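Local coordinates for protein KLLA0E08119p (Kluyveromyces lactis, PDB 3VA7) that probably carboxylates urea to urea-1-carboxylate at the expense of ATP, using biotin, with this chain forming the urea carboxylase part of a longer bifunctional enzyme, at residues Phe963-Val967 against Asn968-Arg972; Val1025-Gly1029 against Met1030-Ile1034. One frame throughout, in Å; residues are numbered along the deposited sequence.

Contact 1 (Phe963-Val967 against Asn968-Arg972)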
loop_
_atom_site.group_PDB
_atom_site.type_symbol
_atom_site.label_atom_id
_atom_site.label_comp_id
_atom_site.label_asym_id
_atom_site.label_seq_id
_atom_site.Cartn_x
_atom_site.Cartn_y
_atom_site.Cartn_z
ATOM N N PHE A 963 1.458 -12.831 -32.649
ATOM C CA PHE A 963 0.098 -12.544 -33.006
ATOM C C PHE A 963 -0.149 -11.111 -33.577
ATOM O O PHE A 963 -0.706 -11.002 -34.688
ATOM C CB PHE A 963 -0.808 -12.802 -31.823
ATOM C CG PHE A 963 -2.182 -12.290 -32.019
ATOM C CD1 PHE A 963 -3.026 -12.879 -32.951
ATOM C CD2 PHE A 963 -2.634 -11.183 -31.304
ATOM C CE1 PHE A 963 -4.317 -12.376 -33.162
ATOM C CE2 PHE A 963 -3.893 -10.691 -31.495
ATOM C CZ PHE A 963 -4.732 -11.268 -32.422
ATOM N N ILE A 964 0.242 -10.035 -32.861
ATOM C CA ILE A 964 0.047 -8.708 -33.429
ATOM C C ILE A 964 0.692 -8.711 -34.810
ATOM O O ILE A 964 0.052 -8.337 -35.817
ATOM C CB ILE A 964 0.753 -7.494 -32.707
ATOM C CG1 ILE A 964 0.429 -7.285 -31.206
ATOM C CG2 ILE A 964 0.558 -6.216 -33.546
ATOM C CD1 ILE A 964 -0.783 -7.906 -30.742
ATOM N N ALA A 965 1.960 -9.124 -34.857
ATOM C CA ALA A 965 2.717 -9.102 -36.137
ATOM C C ALA A 965 2.012 -9.878 -37.224
ATOM O O ALA A 965 1.806 -9.372 -38.322
ATOM C CB ALA A 965 4.109 -9.611 -35.964
ATOM N N ASP A 966 1.600 -11.087 -36.913
ATOM C CA ASP A 966 0.979 -11.956 -37.913
ATOM C C ASP A 966 -0.382 -11.441 -38.425
ATOM O O ASP A 966 -0.645 -11.451 -39.626
ATOM C CB ASP A 966 0.902 -13.379 -37.337
ATOM C CG ASP A 966 0.455 -14.446 -38.341
ATOM O OD1 ASP A 966 0.020 -15.514 -37.831
ATOM O OD2 ASP A 966 0.550 -14.297 -39.593
ATOM N N VAL A 967 -1.251 -10.972 -37.528
ATOM C CA VAL A 967 -2.600 -10.594 -37.941
ATOM C C VAL A 967 -2.552 -9.294 -38.747
ATOM O O VAL A 967 -3.411 -9.005 -39.612
ATOM C CB VAL A 967 -3.615 -10.632 -36.781
ATOM C CG1 VAL A 967 -3.351 -9.503 -35.763
ATOM C CG2 VAL A 967 -5.035 -10.569 -37.318
ATOM N N ASN A 968 -1.503 -8.542 -38.521
ATOM C CA ASN A 968 -1.301 -7.331 -39.286
ATOM C C ASN A 968 -0.391 -7.471 -40.507
ATOM O O ASN A 968 -0.175 -6.505 -41.219
ATOM C CB ASN A 968 -0.748 -6.261 -38.360
ATOM C CG ASN A 968 -1.819 -5.572 -37.593
ATOM O OD1 ASN A 968 -2.520 -4.738 -38.157
ATOM N ND2 ASN A 968 -1.959 -5.894 -36.311
ATOM N N ASP A 969 0.167 -8.661 -40.722
ATOM C CA ASP A 969 1.135 -8.884 -41.774
ATOM C C ASP A 969 2.370 -8.036 -41.717
ATOM O O ASP A 969 2.744 -7.477 -42.753
ATOM C CB ASP A 969 0.503 -8.614 -43.121
ATOM C CG ASP A 969 0.203 -9.873 -43.842
ATOM O OD1 ASP A 969 1.180 -10.535 -44.357
ATOM O OD2 ASP A 969 -1.009 -10.211 -43.821
ATOM N N ILE A 970 2.986 -7.918 -40.545
ATOM C CA ILE A 970 4.246 -7.185 -40.444
ATOM C C ILE A 970 5.250 -8.054 -39.717
ATOM O O ILE A 970 4.881 -9.126 -39.312
ATOM C CB ILE A 970 4.078 -5.824 -39.712
ATOM C CG1 ILE A 970 3.468 -6.016 -38.305
ATOM C CG2 ILE A 970 3.264 -4.871 -40.553
ATOM C CD1 ILE A 970 3.129 -4.719 -37.614
ATOM N N ASP A 971 6.495 -7.590 -39.578
ATOM C CA ASP A 971 7.518 -8.293 -38.788
ATOM C C ASP A 971 7.305 -7.867 -37.359
ATOM O O ASP A 971 6.853 -6.739 -37.096
ATOM C CB ASP A 971 9.008 -7.989 -39.201
ATOM C CG ASP A 971 10.063 -8.991 -38.490
ATOM O OD1 ASP A 971 10.812 -8.603 -37.506
ATOM O OD2 ASP A 971 10.120 -10.207 -38.894
ATOM N N ARG A 972 7.647 -8.778 -36.445
ATOM C CA ARG A 972 7.618 -8.491 -35.011
ATOM C C ARG A 972 8.389 -7.230 -34.680
ATOM O O ARG A 972 8.000 -6.513 -33.768
ATOM C CB ARG A 972 8.130 -9.655 -34.166
ATOM C CG ARG A 972 9.511 -10.113 -34.523
ATOM C CD ARG A 972 10.112 -10.929 -33.398
ATOM N NE ARG A 972 9.087 -11.568 -32.610
ATOM C CZ ARG A 972 8.955 -11.409 -31.292
ATOM N NH1 ARG A 972 9.829 -10.654 -30.614
ATOM N NH2 ARG A 972 7.998 -12.070 -30.642
#
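N968 holds the carbonyl of I964 twice, once through its backbone and once through its side chain. The main-chain bond, N968 N to I964 O at 3.1 Å, continues the helical i to i+4 pattern. The second donor, N968 ND2, reaches I964 O at 3.2 Å from the other face of the carbonyl, and the oxygen lies almost in the plane of the amide. A chi1 of -83° places CG beside the backbone N of N968, which folds the amide back over the last turn; its ND2 then sits 3.8 Å from I964 CG2, the two side chains running alongside each other. The remaining amide atom, OD1, accepts a hydrogen bond from L1009 N, so both ends of the group are fixed and its rotation is settled. A leucine here would probably leave I964 O with a single donor from this turn and L1009 N without its side-chain acceptor.

Beyond N968 the chain reverses. D969 N bonds to D966 O at 3.1 Å; the positive phi of D969 (58°) then turns the chain so that I970 N meets A965 O at 2.9 Å. On the inner side of the turn between the two helices, A965 CB meets I970 CG1 at 4.3 Å and lies closer still, 3.7 Å, to R972 N. Further out, I964 and I970 both rest on V975, V967 and F963 pack against F1138, and D966 forms a salt bridge with K1134. D971 N-caps the following helix through OD1 to N973 N, while R972 pairs with D962 and E935. Paired 6→1 and 5→2 backbone bonds around a residue of positive phi make this a Schellman motif, here ending helix 960-967 and leading directly into helix 972-979 of the carboxyltransferase domain.

Contact 2 (Val1025-Gly1029 against Met1030-Ile1034)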
loop_
_atom_site.group_PDB
_atom_site.type_symbol
_atom_site.label_atom_id
_atom_site.label_comp_id
_atom_site.label_asym_id
_atom_site.label_seq_id
_atom_site.Cartn_x
_atom_site.Cartn_y
_atom_site.Cartn_z
ATOM N N VAL A 1025 3.247 -3.308 -20.392
ATOM C CA VAL A 1025 2.562 -2.546 -21.387
ATOM C C VAL A 1025 1.762 -3.471 -22.288
ATOM O O VAL A 1025 2.284 -4.549 -22.744
ATOM C CB VAL A 1025 3.576 -1.755 -22.202
ATOM C CG1 VAL A 1025 2.970 -1.148 -23.495
ATOM C CG2 VAL A 1025 4.251 -0.668 -21.300
ATOM N N GLY A 1026 0.503 -3.099 -22.552
ATOM C CA GLY A 1026 -0.321 -3.920 -23.378
ATOM C C GLY A 1026 -0.894 -3.277 -24.628
ATOM O O GLY A 1026 -0.917 -2.026 -24.770
ATOM N N ILE A 1027 -1.370 -4.146 -25.537
ATOM C CA ILE A 1027 -2.029 -3.704 -26.743
ATOM C C ILE A 1027 -3.261 -4.528 -26.881
ATOM O O ILE A 1027 -3.214 -5.749 -26.949
ATOM C CB ILE A 1027 -1.141 -3.752 -28.012
ATOM C CG1 ILE A 1027 0.172 -3.002 -27.778
ATOM C CG2 ILE A 1027 -1.855 -3.171 -29.226
ATOM C CD1 ILE A 1027 0.119 -1.493 -28.086
ATOM N N GLY A 1028 -4.394 -3.820 -26.892
ATOM C CA GLY A 1028 -5.723 -4.448 -26.949
ATOM C C GLY A 1028 -6.441 -3.866 -28.122
ATOM O O GLY A 1028 -6.856 -2.669 -28.090
ATOM N N GLY A 1029 -6.591 -4.685 -29.162
ATOM C CA GLY A 1029 -7.044 -4.161 -30.460
ATOM C C GLY A 1029 -6.065 -3.060 -30.829
ATOM O O GLY A 1029 -4.851 -3.289 -30.845
ATOM N N MET A 1030 -6.548 -1.850 -31.072
ATOM C CA MET A 1030 -5.595 -0.746 -31.361
ATOM C C MET A 1030 -5.133 0.078 -30.139
ATOM O O MET A 1030 -4.341 1.013 -30.294
ATOM C CB MET A 1030 -6.158 0.173 -32.416
ATOM C CG MET A 1030 -6.895 1.359 -31.881
ATOM S SD MET A 1030 -8.071 1.957 -33.120
ATOM C CE MET A 1030 -8.635 3.504 -32.390
ATOM N N TYR A 1031 -5.587 -0.292 -28.941
ATOM C CA TYR A 1031 -5.341 0.537 -27.777
ATOM C C TYR A 1031 -4.144 0.051 -27.001
ATOM O O TYR A 1031 -3.802 -1.132 -27.036
ATOM C CB TYR A 1031 -6.600 0.677 -26.858
ATOM C CG TYR A 1031 -7.790 1.342 -27.547
ATOM C CD1 TYR A 1031 -8.878 0.564 -27.987
ATOM C CD2 TYR A 1031 -7.798 2.709 -27.830
ATOM C CE1 TYR A 1031 -9.934 1.118 -28.622
ATOM C CE2 TYR A 1031 -8.885 3.305 -28.503
ATOM C CZ TYR A 1031 -9.951 2.503 -28.897
ATOM O OH TYR A 1031 -11.054 3.012 -29.594
ATOM N N MET A 1032 -3.526 0.989 -26.287
ATOM C CA MET A 1032 -2.384 0.719 -25.458
ATOM C C MET A 1032 -2.710 0.955 -23.999
ATOM O O MET A 1032 -3.373 1.926 -23.674
ATOM C CB MET A 1032 -1.266 1.647 -25.868
ATOM C CG MET A 1032 -0.041 1.415 -25.049
ATOM S SD MET A 1032 0.151 2.627 -23.738
ATOM C CE MET A 1032 0.469 1.485 -22.501
ATOM N N CYS A 1033 -2.221 0.088 -23.111
ATOM C CA CYS A 1033 -2.352 0.306 -21.658
ATOM C C CYS A 1033 -1.048 0.024 -20.915
ATOM O O CYS A 1033 -0.180 -0.702 -21.415
ATOM C CB CYS A 1033 -3.447 -0.553 -21.065
ATOM S SG CYS A 1033 -2.969 -2.270 -20.803
ATOM N N ILE A 1034 -0.896 0.647 -19.752
ATOM C CA ILE A 1034 0.161 0.340 -18.813
ATOM C C ILE A 1034 -0.538 -0.188 -17.572
ATOM O O ILE A 1034 -1.418 0.481 -17.035
ATOM C CB ILE A 1034 0.974 1.565 -18.446
ATOM C CG1 ILE A 1034 1.728 2.048 -19.676
ATOM C CG2 ILE A 1034 1.915 1.231 -17.346
ATOM C CD1 ILE A 1034 2.376 3.430 -19.521
#
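M1032 starts with CG opposite its backbone N (chi1 -180°), then bends at chi2 (-100°) and again at chi3, a path that carries CE back to V1025 CG1, 3.8 Å away on the partner strand. On the same face V1025 and I1034 lie alongside each other, with V1025 CG2 at 4.0 Å from I1034 CG1. I1027 meets M1032 at about a right angle, its CD1 coming to 4.1 Å from M1032 CB. F1078 of strand 1075-1081 packs on V1025, M1032 and I1034, and F984 adds to M1032, so this row of apolar side chains faces protein interior.

The opposite face carries C1033, whose chi1 of 79° sets SG between its own backbone N and carbonyl carbon, leaning across to G1026 CA at 4.0 Å. G1026 has no side chain on this face, and the sulfur lies close over its backbone. C1033 also touches the bound urea, its side chain about 4 Å away. The backbone ladder is that of an antiparallel beta hairpin. G1026 and C1033 form a hydrogen-bonded pair, with G1026 N to C1033 O at 2.7 Å and C1033 N to G1026 O at 3.0 Å. G1028 and Y1031 form the next such pair, closing a type II' turn in which G1029, with positive phi, and M1030 occupy the two corners. Both of its bonds, G1028 N to Y1031 O and Y1031 N to G1028 O, measure 2.8 Å. CA-H...O contacts from V1025, I1027 and M1032 to carbonyls of the facing strand fill in between these pairs.

At the turn, M1030 CG lies over the centre of one face of the Y1031 ring. The hydroxyl of Y1031 is hydrogen-bonded to H727 ND1, while V1000 of strand 997-1001 touches both M1030 and Y1031.

Both contacts belong to the carboxyltransferase region assigned to subdomains C and D, and contact 1 is complete in the chain before contact 2 begins. Their centres are 15 Å apart and their nearest atoms about 5 Å, with no direct touch. Strand 1045-1049 joins them: F963 and I964 of the helix end touch Q1045, which bonds through its backbone to I1027 of the hairpin, a member of the same mixed sheet. The hairpin supplies C1033 to the urea pocket. The side chain of C1033 is about 4 Å from the urea and that of I964 about 13 Å, so contact 1 lies farther from the site.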